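Long-range contacts in Xaa-Pro aminopeptidase (Thermococcus sibiricus MM 739, PDB 4RGZ), which probably acts as a zinc-dependent Xaa-Pro aminopeptidase or prolidase of the M24B family, cleaving peptide bonds that precede a proline: residues Lys158-Phe163 with Asn359-Leu364; Arg215-Gly220 with Val242-Pro247; Lys11-Phe16 with Pro53-Leu58; Pro274-Asp279 with Gly316-Leu321. All coordinates share one frame; numbering follows the deposited sequence.

Contact 1: residues Lys158-Phe163 with Asn359-Leu364; sequences KVFYRF and NADREL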
loop_
_atom_site.group_PDB
_atom_site.type_symbol
_atom_site.label_atom_id
_atom_site.label_comp_id
_atom_site.label_asym_id
_atom_site.label_seq_id
_atom_site.Cartn_x
_atom_site.Cartn_y
_atom_site.Cartn_z
ATOM N N LYS A 158 16.600 18.281 0.656
ATOM C CA LYS A 158 17.686 17.961 1.555
ATOM C C LYS A 158 18.228 16.540 1.350
ATOM O O LYS A 158 19.432 16.339 1.322
ATOM C CB LYS A 158 17.297 18.246 2.998
ATOM C CG LYS A 158 17.653 19.673 3.414
ATOM C CD LYS A 158 17.041 20.070 4.765
ATOM C CE LYS A 158 15.572 20.492 4.617
ATOM N NZ LYS A 158 14.822 20.423 5.902
ATOM N N VAL A 159 17.329 15.576 1.182
ATOM C CA VAL A 159 17.659 14.194 0.833
ATOM C C VAL A 159 18.532 14.160 -0.439
ATOM O O VAL A 159 19.640 13.624 -0.429
ATOM C CB VAL A 159 16.361 13.348 0.717
ATOM C CG1 VAL A 159 16.612 11.983 0.109
ATOM C CG2 VAL A 159 15.714 13.208 2.094
ATOM N N PHE A 160 18.076 14.790 -1.508
ATOM C CA PHE A 160 18.937 14.951 -2.676
ATOM C C PHE A 160 20.414 15.238 -2.376
ATOM O O PHE A 160 21.278 14.542 -2.917
ATOM C CB PHE A 160 18.392 16.010 -3.626
ATOM C CG PHE A 160 19.286 16.277 -4.783
ATOM C CD1 PHE A 160 19.303 15.431 -5.853
ATOM C CD2 PHE A 160 20.144 17.363 -4.776
ATOM C CE1 PHE A 160 20.128 15.661 -6.925
ATOM C CE2 PHE A 160 20.978 17.613 -5.848
ATOM C CZ PHE A 160 20.980 16.750 -6.927
ATOM N N TYR A 161 20.713 16.241 -1.547
ATOM C CA TYR A 161 22.106 16.624 -1.296
ATOM C C TYR A 161 22.835 15.576 -0.490
ATOM O O TYR A 161 23.949 15.184 -0.828
ATOM C CB TYR A 161 22.235 18.005 -0.602
ATOM C CG TYR A 161 21.636 19.128 -1.414
ATOM C CD1 TYR A 161 22.106 19.390 -2.707
ATOM C CD2 TYR A 161 20.558 19.899 -0.925
ATOM C CE1 TYR A 161 21.549 20.387 -3.477
ATOM C CE2 TYR A 161 19.983 20.902 -1.716
ATOM C CZ TYR A 161 20.491 21.143 -2.990
ATOM O OH TYR A 161 19.975 22.117 -3.815
ATOM N N ARG A 162 22.216 15.115 0.590
ATOM C CA ARG A 162 22.875 14.149 1.445
ATOM C C ARG A 162 23.126 12.883 0.625
ATOM O O ARG A 162 24.168 12.243 0.760
ATOM C CB ARG A 162 22.075 13.899 2.724
ATOM C CG ARG A 162 22.949 13.854 3.982
ATOM C CD ARG A 162 22.180 14.470 5.130
ATOM N NE ARG A 162 22.569 13.968 6.444
ATOM C CZ ARG A 162 21.849 13.143 7.224
ATOM N NH1 ARG A 162 20.658 12.659 6.844
ATOM N NH2 ARG A 162 22.347 12.793 8.408
ATOM N N PHE A 163 22.186 12.579 -0.269
ATOM C CA PHE A 163 22.300 11.456 -1.202
ATOM C C PHE A 163 23.513 11.559 -2.081
ATOM O O PHE A 163 24.469 10.833 -1.857
ATOM C CB PHE A 163 21.053 11.306 -2.085
ATOM C CG PHE A 163 21.017 10.028 -2.850
ATOM C CD1 PHE A 163 21.040 8.808 -2.187
ATOM C CD2 PHE A 163 20.997 10.042 -4.225
ATOM C CE1 PHE A 163 21.030 7.621 -2.887
ATOM C CE2 PHE A 163 20.973 8.860 -4.941
ATOM C CZ PHE A 163 20.992 7.653 -4.269
ATOM N N ASN A 359 13.796 22.442 -5.562
ATOM C CA ASN A 359 14.813 23.285 -6.150
ATOM C C ASN A 359 16.195 22.695 -6.238
ATOM O O ASN A 359 17.150 23.426 -6.435
ATOM C CB ASN A 359 14.907 24.584 -5.343
ATOM C CG ASN A 359 13.874 25.615 -5.762
ATOM O OD1 ASN A 359 13.524 25.757 -6.947
ATOM N ND2 ASN A 359 13.388 26.350 -4.784
ATOM N N ALA A 360 16.324 21.392 -6.051
ATOM C CA ALA A 360 17.626 20.705 -6.150
ATOM C C ALA A 360 18.266 20.964 -7.524
ATOM O O ALA A 360 17.557 21.152 -8.510
ATOM C CB ALA A 360 17.434 19.206 -5.930
ATOM N N ASP A 361 19.599 20.999 -7.573
ATOM C CA ASP A 361 20.351 21.167 -8.824
ATOM C C ASP A 361 19.733 20.364 -10.010
ATOM O O ASP A 361 19.433 19.164 -9.890
ATOM C CB ASP A 361 21.813 20.722 -8.636
ATOM C CG ASP A 361 22.540 21.445 -7.501
ATOM O OD1 ASP A 361 22.241 21.193 -6.321
ATOM O OD2 ASP A 361 23.457 22.246 -7.783
ATOM N N ARG A 362 19.558 21.037 -11.140
ATOM C CA ARG A 362 19.129 20.414 -12.390
ATOM C C ARG A 362 20.287 20.235 -13.410
ATOM O O ARG A 362 20.105 19.635 -14.459
ATOM C CB ARG A 362 17.953 21.203 -13.001
ATOM C CG ARG A 362 16.634 21.005 -12.238
ATOM C CD ARG A 362 15.538 21.991 -12.620
ATOM N NE ARG A 362 15.613 23.260 -11.879
ATOM C CZ ARG A 362 15.096 23.466 -10.663
ATOM N NH1 ARG A 362 14.437 22.499 -10.031
ATOM N NH2 ARG A 362 15.219 24.646 -10.078
ATOM N N GLU A 363 21.480 20.753 -13.105
ATOM C CA GLU A 363 22.632 20.563 -13.974
ATOM C C GLU A 363 23.123 19.114 -13.901
ATOM O O GLU A 363 22.858 18.412 -12.926
ATOM C CB GLU A 363 23.745 21.563 -13.646
ATOM C CG GLU A 363 24.539 21.327 -12.363
ATOM C CD GLU A 363 23.849 21.833 -11.086
ATOM O OE1 GLU A 363 24.537 21.862 -10.025
ATOM O OE2 GLU A 363 22.628 22.180 -11.128
ATOM N N LEU A 364 23.805 18.653 -14.940
ATOM C CA LEU A 364 24.340 17.302 -14.932
ATOM C C LEU A 364 25.539 17.143 -13.980
ATOM O O LEU A 364 26.613 17.682 -14.238
ATOM C CB LEU A 364 24.704 16.839 -16.362
ATOM C CG LEU A 364 25.311 15.417 -16.401
ATOM C CD1 LEU A 364 24.411 14.389 -15.724
ATOM C CD2 LEU A 364 25.613 15.004 -17.833
#
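Phe160 and Tyr161, neighbours on helix 143-164, reach across to Ala360 and Asp361 in the loop between strands 353-356 and 365-366. The contact lies in the M24 catalytic domain, known for its pita-bread fold, and fastens a helix packed on the sheet to the C-terminal part of the chain. A chi1 of 176° swings the Phe160 ring away from its backbone N and out toward the loop, where it receives the methyl of Ala360 over one face. This is a CH-pi contact: the CB of Ala360 stands 3.8 Å from the ring centroid of Phe160 and 26° off the normal, displaced toward CG and CD2. Alanine suits the spot because its single methyl lets the loop backbone come up to the aromatic face. Trimming Phe160 to an alanine would probably open a gap beneath that methyl, and Tyr227 of strand 222-231 would lose an aromatic neighbour.

Arg240 donates to the O of Ala360, a further tie on the loop. Tyr161 turns its hydroxyl end to the loop, where OH lies 3.6 Å from the CA of Ala360. Asp361 brings OD1 to the edge of both rings. The carboxylate stands almost upright on the Tyr161 ring plane, at 87°, but is much less tilted from that of Phe160, whose CE2 lies 3.8 Å from Asp361 OD1.

Contact 2: residues Arg215-Gly220 with Val242-Pro247; sequences RKIRKG and VVVGPP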
loop_
_atom_site.group_PDB
_atom_site.type_symbol
_atom_site.label_atom_id
_atom_site.label_comp_id
_atom_site.label_asym_id
_atom_site.label_seq_id
_atom_site.Cartn_x
_atom_site.Cartn_y
_atom_site.Cartn_z
ATOM N N ARG A 215 21.698 -4.904 -9.186
ATOM C CA ARG A 215 22.700 -4.352 -10.051
ATOM C C ARG A 215 23.493 -3.276 -9.311
ATOM O O ARG A 215 22.908 -2.326 -8.809
ATOM C CB ARG A 215 22.038 -3.792 -11.304
ATOM C CG ARG A 215 23.029 -3.221 -12.289
ATOM C CD ARG A 215 22.335 -2.465 -13.428
ATOM N NE ARG A 215 23.305 -2.074 -14.458
ATOM C CZ ARG A 215 24.239 -1.144 -14.283
ATOM N NH1 ARG A 215 24.317 -0.462 -13.137
ATOM N NH2 ARG A 215 25.090 -0.879 -15.246
ATOM N N LYS A 216 24.809 -3.413 -9.245
ATOM C CA LYS A 216 25.637 -2.384 -8.629
ATOM C C LYS A 216 25.918 -1.166 -9.512
ATOM O O LYS A 216 26.151 -1.285 -10.726
ATOM C CB LYS A 216 26.927 -2.969 -8.097
ATOM C CG LYS A 216 26.773 -3.619 -6.725
ATOM C CD LYS A 216 27.723 -4.775 -6.565
ATOM C CE LYS A 216 27.923 -5.196 -5.111
ATOM N NZ LYS A 216 26.744 -5.955 -4.606
ATOM N N ILE A 217 25.875 0.015 -8.899
ATOM C CA ILE A 217 26.245 1.249 -9.573
ATOM C C ILE A 217 27.757 1.254 -9.750
ATOM O O ILE A 217 28.491 0.973 -8.792
ATOM C CB ILE A 217 25.748 2.491 -8.787
ATOM C CG1 ILE A 217 24.346 2.872 -9.250
ATOM C CG2 ILE A 217 26.660 3.699 -8.988
ATOM C CD1 ILE A 217 23.242 1.974 -8.749
ATOM N N ARG A 218 28.210 1.556 -10.969
ATOM C CA ARG A 218 29.642 1.567 -11.280
ATOM C C ARG A 218 29.961 2.746 -12.191
ATOM O O ARG A 218 29.048 3.385 -12.725
ATOM C CB ARG A 218 30.085 0.230 -11.938
ATOM C CG ARG A 218 29.722 0.140 -13.427
ATOM C CD ARG A 218 29.402 -1.266 -13.920
ATOM N NE ARG A 218 28.150 -1.784 -13.361
ATOM C CZ ARG A 218 27.725 -3.045 -13.468
ATOM N NH1 ARG A 218 28.443 -3.942 -14.144
ATOM N NH2 ARG A 218 26.575 -3.403 -12.900
ATOM N N LYS A 219 31.254 2.999 -12.388
ATOM C CA LYS A 219 31.749 4.063 -13.279
ATOM C C LYS A 219 31.181 4.013 -14.696
ATOM O O LYS A 219 31.166 2.964 -15.320
ATOM C CB LYS A 219 33.278 4.045 -13.333
ATOM C CG LYS A 219 33.923 4.447 -12.023
ATOM C CD LYS A 219 35.428 4.254 -12.057
ATOM C CE LYS A 219 36.025 4.458 -10.675
ATOM N NZ LYS A 219 37.404 3.928 -10.627
ATOM N N GLY A 220 30.698 5.147 -15.183
ATOM C CA GLY A 220 30.139 5.225 -16.523
ATOM C C GLY A 220 28.646 5.074 -16.580
ATOM O O GLY A 220 28.063 5.202 -17.642
ATOM N N VAL A 242 22.070 11.688 -12.389
ATOM C CA VAL A 242 23.485 11.942 -12.161
ATOM C C VAL A 242 24.327 10.911 -12.919
ATOM O O VAL A 242 23.816 9.851 -13.269
ATOM C CB VAL A 242 23.844 11.915 -10.646
ATOM C CG1 VAL A 242 23.066 12.982 -9.876
ATOM C CG2 VAL A 242 23.661 10.519 -10.023
ATOM N N VAL A 243 25.604 11.228 -13.160
ATOM C CA VAL A 243 26.562 10.325 -13.805
ATOM C C VAL A 243 27.708 9.979 -12.893
ATOM O O VAL A 243 28.299 10.858 -12.286
ATOM C CB VAL A 243 27.179 10.930 -15.065
ATOM C CG1 VAL A 243 26.256 10.690 -16.235
ATOM C CG2 VAL A 243 27.466 12.422 -14.913
ATOM N N VAL A 244 28.007 8.688 -12.787
ATOM C CA VAL A 244 29.233 8.236 -12.133
ATOM C C VAL A 244 30.280 8.257 -13.236
ATOM O O VAL A 244 30.004 7.803 -14.355
ATOM C CB VAL A 244 29.095 6.822 -11.538
ATOM C CG1 VAL A 244 30.049 6.635 -10.391
ATOM C CG2 VAL A 244 27.691 6.599 -11.024
ATOM N N GLY A 245 31.452 8.812 -12.937
ATOM C CA GLY A 245 32.491 9.065 -13.944
ATOM C C GLY A 245 32.124 10.229 -14.848
ATOM O O GLY A 245 30.979 10.669 -14.832
ATOM N N PRO A 246 33.082 10.756 -15.638
ATOM C CA PRO A 246 32.668 11.792 -16.573
ATOM C C PRO A 246 31.681 11.222 -17.582
ATOM O O PRO A 246 31.653 10.001 -17.769
ATOM C CB PRO A 246 33.970 12.181 -17.256
ATOM C CG PRO A 246 34.995 11.912 -16.226
ATOM C CD PRO A 246 34.545 10.605 -15.637
ATOM N N PRO A 247 30.826 12.083 -18.168
ATOM C CA PRO A 247 29.849 11.588 -19.133
ATOM C C PRO A 247 30.291 11.625 -20.580
ATOM O O PRO A 247 31.015 12.546 -21.007
ATOM C CB PRO A 247 28.652 12.528 -18.947
ATOM C CG PRO A 247 29.230 13.770 -18.394
ATOM C CD PRO A 247 30.448 13.392 -17.607
#
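Val244 has the largest share of the buried surface, and its apolar contact is with Ile217. The two branched side chains cross at about a right angle, meeting methyl to methyl with Ile217 CG2 3.7 Å from Val244 CG2. In Ile217 the CG2 branch is anti to the backbone N, which turns this methyl to the valine. The CB of Val244 also rests 3.6 Å from the carbonyl O of Arg218. Beta-branched residues suit both places: they fill space close to the backbone, and both also pack on Val223 of strand 222-231.

A single backbone hydrogen bond, Gly220 N to Val244 O at 2.9 Å, joins the segments. It forms at the open end of the beta-hairpin of strands 222-231 and 234-243, tying the loop that enters the first strand to the residues that leave the second. Two glycines fit here. Gly220 has a phi of 96°, where a side chain would collide with the preceding carbonyl, and a CB on Gly245 would point at Gly220 N.

Polar interactions shape the entering loop. Arg218 folds back so that NH2 donates to Lys216 O at 3.1 Å, in the carbonyl plane, with a weak second bond from NE. The same NH2 lies 3.5 Å above the centre of the Arg215 guanidinium. Asp221 ties down both residues, by a salt bridge to Arg215 NH2 and by accepting from the backbone N of Arg218.

Contact 3: residues Lys11-Phe16 with Pro53-Leu58; sequences KFQAHF and PSEGLL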
loop_
_atom_site.group_PDB
_atom_site.type_symbol
_atom_site.label_atom_id
_atom_site.label_comp_id
_atom_site.label_asym_id
_atom_site.label_seq_id
_atom_site.Cartn_x
_atom_site.Cartn_y
_atom_site.Cartn_z
ATOM N N LYS A 11 -18.916 22.722 0.774
ATOM C CA LYS A 11 -18.511 23.045 -0.586
ATOM C C LYS A 11 -18.767 21.781 -1.367
ATOM O O LYS A 11 -19.271 21.827 -2.484
ATOM C CB LYS A 11 -17.038 23.463 -0.673
ATOM C CG LYS A 11 -16.780 24.749 -1.465
ATOM C CD LYS A 11 -16.451 24.545 -2.954
ATOM C CE LYS A 11 -16.514 25.860 -3.758
ATOM N NZ LYS A 11 -17.796 26.647 -3.639
ATOM N N PHE A 12 -18.472 20.648 -0.740
ATOM C CA PHE A 12 -18.669 19.362 -1.384
ATOM C C PHE A 12 -20.152 19.040 -1.490
ATOM O O PHE A 12 -20.627 18.621 -2.543
ATOM C CB PHE A 12 -17.860 18.244 -0.696
ATOM C CG PHE A 12 -18.102 16.878 -1.281
ATOM C CD1 PHE A 12 -17.991 16.657 -2.647
ATOM C CD2 PHE A 12 -18.453 15.818 -0.465
ATOM C CE1 PHE A 12 -18.232 15.406 -3.186
ATOM C CE2 PHE A 12 -18.684 14.558 -0.995
ATOM C CZ PHE A 12 -18.575 14.353 -2.357
ATOM N N GLN A 13 -20.882 19.251 -0.406
ATOM C CA GLN A 13 -22.334 19.222 -0.473
ATOM C C GLN A 13 -22.820 20.157 -1.596
ATOM O O GLN A 13 -23.320 19.680 -2.614
ATOM C CB GLN A 13 -22.959 19.530 0.895
ATOM C CG GLN A 13 -22.827 18.371 1.881
ATOM C CD GLN A 13 -22.967 18.773 3.348
ATOM O OE1 GLN A 13 -22.430 19.791 3.789
ATOM N NE2 GLN A 13 -23.676 17.955 4.117
ATOM N N ALA A 14 -22.611 21.467 -1.449
ATOM C CA ALA A 14 -23.076 22.433 -2.450
ATOM C C ALA A 14 -22.732 21.949 -3.846
ATOM O O ALA A 14 -23.587 21.983 -4.740
ATOM C CB ALA A 14 -22.488 23.815 -2.204
ATOM N N HIS A 15 -21.484 21.497 -4.011
ATOM C CA HIS A 15 -21.006 20.910 -5.262
ATOM C C HIS A 15 -21.780 19.677 -5.647
ATOM O O HIS A 15 -22.284 19.615 -6.765
ATOM C CB HIS A 15 -19.499 20.605 -5.220
ATOM C CG HIS A 15 -18.623 21.686 -5.836
ATOM N ND1 HIS A 15 -17.996 21.524 -7.013
ATOM C CD2 HIS A 15 -18.287 22.963 -5.384
ATOM C CE1 HIS A 15 -17.303 22.643 -7.309
ATOM N NE2 HIS A 15 -17.479 23.520 -6.308
ATOM N N PHE A 16 -21.908 18.685 -4.756
ATOM C CA PHE A 16 -22.640 17.472 -5.162
ATOM C C PHE A 16 -24.103 17.768 -5.423
ATOM O O PHE A 16 -24.770 17.013 -6.129
ATOM C CB PHE A 16 -22.364 16.206 -4.315
ATOM C CG PHE A 16 -23.104 16.106 -3.005
ATOM C CD1 PHE A 16 -24.487 15.934 -2.959
ATOM C CD2 PHE A 16 -22.394 16.063 -1.809
ATOM C CE1 PHE A 16 -25.147 15.808 -1.740
ATOM C CE2 PHE A 16 -23.045 15.923 -0.591
ATOM C CZ PHE A 16 -24.422 15.800 -0.557
ATOM N N PRO A 53 -25.544 13.435 3.676
ATOM C CA PRO A 53 -26.488 13.685 2.585
ATOM C C PRO A 53 -26.469 15.164 2.162
ATOM O O PRO A 53 -25.676 15.936 2.699
ATOM C CB PRO A 53 -27.839 13.319 3.212
ATOM C CG PRO A 53 -27.670 13.640 4.658
ATOM C CD PRO A 53 -26.219 13.375 4.987
ATOM N N SER A 54 -27.331 15.539 1.213
ATOM C CA SER A 54 -27.562 16.939 0.800
ATOM C C SER A 54 -26.878 18.005 1.664
ATOM O O SER A 54 -26.032 18.745 1.171
ATOM C CB SER A 54 -29.069 17.239 0.711
ATOM O OG SER A 54 -29.589 16.962 -0.578
ATOM N N GLU A 55 -27.285 18.090 2.934
ATOM C CA GLU A 55 -26.678 18.975 3.951
ATOM C C GLU A 55 -27.227 18.750 5.372
ATOM O O GLU A 55 -28.007 17.822 5.620
ATOM C CB GLU A 55 -26.740 20.463 3.561
ATOM C CG GLU A 55 -25.369 21.116 3.411
ATOM C CD GLU A 55 -25.390 22.426 2.641
ATOM O OE1 GLU A 55 -24.377 22.726 1.969
ATOM O OE2 GLU A 55 -26.412 23.158 2.699
ATOM N N GLY A 56 -26.797 19.603 6.295
ATOM C CA GLY A 56 -27.062 19.416 7.713
ATOM C C GLY A 56 -25.740 19.183 8.407
ATOM O O GLY A 56 -24.727 19.797 8.048
ATOM N N LEU A 57 -25.744 18.283 9.388
ATOM C CA LEU A 57 -24.544 17.995 10.167
ATOM C C LEU A 57 -24.065 16.545 10.073
ATOM O O LEU A 57 -24.868 15.618 9.933
ATOM C CB LEU A 57 -24.737 18.403 11.631
ATOM C CG LEU A 57 -24.557 19.892 11.935
ATOM C CD1 LEU A 57 -25.893 20.632 11.944
ATOM C CD2 LEU A 57 -23.839 20.054 13.266
ATOM N N LEU A 58 -22.746 16.377 10.169
ATOM C CA LEU A 58 -22.053 15.081 10.103
ATOM C C LEU A 58 -22.535 13.986 11.063
ATOM O O LEU A 58 -23.253 14.249 12.038
ATOM C CB LEU A 58 -20.562 15.292 10.374
ATOM C CG LEU A 58 -19.623 15.890 9.330
ATOM C CD1 LEU A 58 -18.274 16.204 9.967
ATOM C CD2 LEU A 58 -19.468 14.926 8.166
#
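Gln13 and Glu55 cross obliquely, the amide of the first and the carboxylate of the second turned 76° apart. Both belong to the creatinase/prolidase N-terminal domain, where helix 10-16 is covered along one flank by the loop 53-58. What Gln13 meets in Glu55 is chiefly the aliphatic part: its OE1 lies 3.2 Å from Glu55 CG, and the glutamate head passes on toward the helix, its OE1 3.7 Å from Gln13 CB. Glutamate suits this exposed edge, since its methylenes cover the amide while its charge remains near the surface.

Gln13 sets out toward the loop, and with its chain extended beyond CG the amide reaches the backbone. NE2 donates to Pro53 O at 3.2 Å, with the N-H...O angle at 157°; the donor comes nearly along the C=O axis, and the acceptor lies slightly out of the Gln13 amide plane. Ser54 O lies against the CB and CG of the same side chain. A leucine in place of Gln13 would probably leave Pro53 O without this donor and the loop less firmly tied to the helix.

Phe16 meets the loop by its edge. Its chi1 of 81° sets CG between the backbone N and the carbonyl carbon, bringing the ring beside Gln13, whose own carbonyl O lies over one face. Phe12 packs on Val133 and Leu137 of helix 131-138, and Phe16 CD2 sits over the centre of the Phe12 ring. At the outer end of the Phe16 ring, CZ lies 3.4 Å from Ser54 N, near the ring plane.

Contact 4: residues Pro274-Asp279 with Gly316-Leu321; sequences PAEVVD and GNKKIL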
loop_
_atom_site.group_PDB
_atom_site.type_symbol
_atom_site.label_atom_id
_atom_site.label_comp_id
_atom_site.label_asym_id
_atom_site.label_seq_id
_atom_site.Cartn_x
_atom_site.Cartn_y
_atom_site.Cartn_z
ATOM N N PRO A 274 -4.056 24.960 -21.134
ATOM C CA PRO A 274 -4.473 23.571 -20.961
ATOM C C PRO A 274 -3.307 22.687 -20.566
ATOM O O PRO A 274 -2.166 22.929 -20.967
ATOM C CB PRO A 274 -5.052 23.193 -22.340
ATOM C CG PRO A 274 -5.391 24.490 -23.018
ATOM C CD PRO A 274 -4.386 25.478 -22.489
ATOM N N ALA A 275 -3.595 21.672 -19.763
ATOM C CA ALA A 275 -2.576 20.790 -19.258
ATOM C C ALA A 275 -1.842 20.117 -20.404
ATOM O O ALA A 275 -0.628 19.897 -20.317
ATOM C CB ALA A 275 -3.200 19.746 -18.354
ATOM N N GLU A 276 -2.577 19.760 -21.452
ATOM C CA GLU A 276 -1.947 19.210 -22.648
ATOM C C GLU A 276 -0.928 20.164 -23.329
ATOM O O GLU A 276 0.135 19.708 -23.820
ATOM C CB GLU A 276 -2.983 18.726 -23.657
ATOM C CG GLU A 276 -3.920 19.812 -24.170
ATOM C CD GLU A 276 -4.851 19.303 -25.233
ATOM O OE1 GLU A 276 -4.891 18.092 -25.474
ATOM O OE2 GLU A 276 -5.543 20.118 -25.847
ATOM N N VAL A 277 -1.236 21.469 -23.347
ATOM C CA VAL A 277 -0.325 22.445 -23.963
ATOM C C VAL A 277 1.023 22.396 -23.247
ATOM O O VAL A 277 2.078 22.467 -23.876
ATOM C CB VAL A 277 -0.926 23.865 -23.995
ATOM C CG1 VAL A 277 0.104 24.881 -24.422
ATOM C CG2 VAL A 277 -2.086 23.922 -24.968
ATOM N N VAL A 278 0.984 22.226 -21.936
ATOM C CA VAL A 278 2.208 22.135 -21.136
ATOM C C VAL A 278 2.936 20.846 -21.461
ATOM O O VAL A 278 4.182 20.821 -21.576
ATOM C CB VAL A 278 1.921 22.232 -19.617
ATOM C CG1 VAL A 278 3.193 22.082 -18.796
ATOM C CG2 VAL A 278 1.269 23.574 -19.314
ATOM N N ASP A 279 2.177 19.770 -21.640
ATOM C CA ASP A 279 2.751 18.493 -22.045
ATOM C C ASP A 279 3.382 18.623 -23.429
ATOM O O ASP A 279 4.517 18.200 -23.650
ATOM C CB ASP A 279 1.683 17.400 -22.051
ATOM C CG ASP A 279 2.217 16.066 -22.535
ATOM O OD1 ASP A 279 2.943 15.400 -21.767
ATOM O OD2 ASP A 279 1.910 15.683 -23.684
ATOM N N GLY A 316 -3.805 13.763 -23.466
ATOM C CA GLY A 316 -5.278 13.786 -23.408
ATOM C C GLY A 316 -5.860 15.160 -23.010
ATOM O O GLY A 316 -6.814 15.632 -23.604
ATOM N N ASN A 317 -5.224 15.807 -22.029
ATOM C CA ASN A 317 -5.941 16.635 -21.075
ATOM C C ASN A 317 -6.265 18.082 -21.428
ATOM O O ASN A 317 -5.392 18.952 -21.460
ATOM C CB ASN A 317 -5.238 16.563 -19.724
ATOM C CG ASN A 317 -6.190 16.758 -18.580
ATOM O OD1 ASN A 317 -7.379 17.075 -18.775
ATOM N ND2 ASN A 317 -5.680 16.566 -17.373
ATOM N N LYS A 318 -7.547 18.331 -21.641
ATOM C CA LYS A 318 -8.031 19.654 -22.058
ATOM C C LYS A 318 -8.213 20.590 -20.861
ATOM O O LYS A 318 -8.513 21.778 -21.024
ATOM C CB LYS A 318 -9.321 19.517 -22.866
ATOM C CG LYS A 318 -9.037 19.078 -24.284
ATOM C CD LYS A 318 -10.292 18.922 -25.096
ATOM C CE LYS A 318 -9.961 18.694 -26.559
ATOM N NZ LYS A 318 -11.221 18.675 -27.373
ATOM N N LYS A 319 -8.003 20.041 -19.666
ATOM C CA LYS A 319 -8.293 20.716 -18.418
ATOM C C LYS A 319 -7.460 21.983 -18.311
ATOM O O LYS A 319 -6.237 21.943 -18.474
ATOM C CB LYS A 319 -7.981 19.779 -17.250
ATOM C CG LYS A 319 -8.786 20.048 -15.997
ATOM C CD LYS A 319 -8.113 19.410 -14.792
ATOM C CE LYS A 319 -9.137 18.887 -13.796
ATOM N NZ LYS A 319 -9.943 17.756 -14.321
ATOM N N ILE A 320 -8.136 23.095 -18.054
ATOM C CA ILE A 320 -7.482 24.380 -17.871
ATOM C C ILE A 320 -6.772 24.360 -16.514
ATOM O O ILE A 320 -7.303 23.843 -15.541
ATOM C CB ILE A 320 -8.499 25.558 -18.047
ATOM C CG1 ILE A 320 -9.085 25.586 -19.480
ATOM C CG2 ILE A 320 -7.883 26.917 -17.751
ATOM C CD1 ILE A 320 -8.123 25.154 -20.580
ATOM N N LEU A 321 -5.555 24.865 -16.454
ATOM C CA LEU A 321 -4.822 24.903 -15.199
ATOM C C LEU A 321 -5.229 26.125 -14.375
ATOM O O LEU A 321 -5.497 27.216 -14.921
ATOM C CB LEU A 321 -3.326 24.914 -15.469
ATOM C CG LEU A 321 -2.718 23.582 -15.908
ATOM C CD1 LEU A 321 -1.667 23.772 -16.977
ATOM C CD2 LEU A 321 -2.112 22.876 -14.727
#
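Glu276 has its CG between the backbone N and the carbonyl carbon (chi1 61°), which folds the side chain back over Asn317, its CG 3.2 Å from Asn317 O. From there the extended glutamate runs beside Lys318, pointing the same way, although the two charged ends stay apart. Leu321, its CG anti to the carbonyl carbon, carries CD1 to 3.8 Å from Val278 CG2, an apolar contact continued by Ile313.

Pro274 occupies the N-cap position of helix 275-288; having no N-H, it needs no acceptor there, and its ring lies side by side with Ile320, CG to CD1 3.7 Å. Behind it the amides of the first turn find acceptors in the loop: Ala275 N donates to Lys319 O at 3.0 Å and Glu276 N to Asn317 O at 2.9 Å. The small side chain of Ala275 lets the loop backbone come this close.

Asn317 is fixed in turn: OD1 accepts from Lys319 N, and ND2 donates to Tyr312 O and Glu310 OE2. The result is a helix N-terminus whose first amides are met by carbonyls of a loop shaped by an Asx turn, with a single beta bridge between Pro274 and Ile320.

Contacts 1 and 2 are neighbours, their centres about 17 Å apart, and contact 2 is nested in the chain loop that contact 1 closes. Leu364 joins them: its CD1 lies 3.7 Å from Val243 CG2, and its CD2 packs on Pro247. Contact 4, also within that loop, sits about 28 Å from contact 1, centre to centre. The zinc site of Asp226, Asp237 and Glu344 relates to both: Phe160 and Asn317 each have a side chain about 12 Å from a bound zinc ion. Contact 3, in the N-terminal domain, lies farther off, its centre about 30 Å from contact 4 and about 55 Å from contact 2.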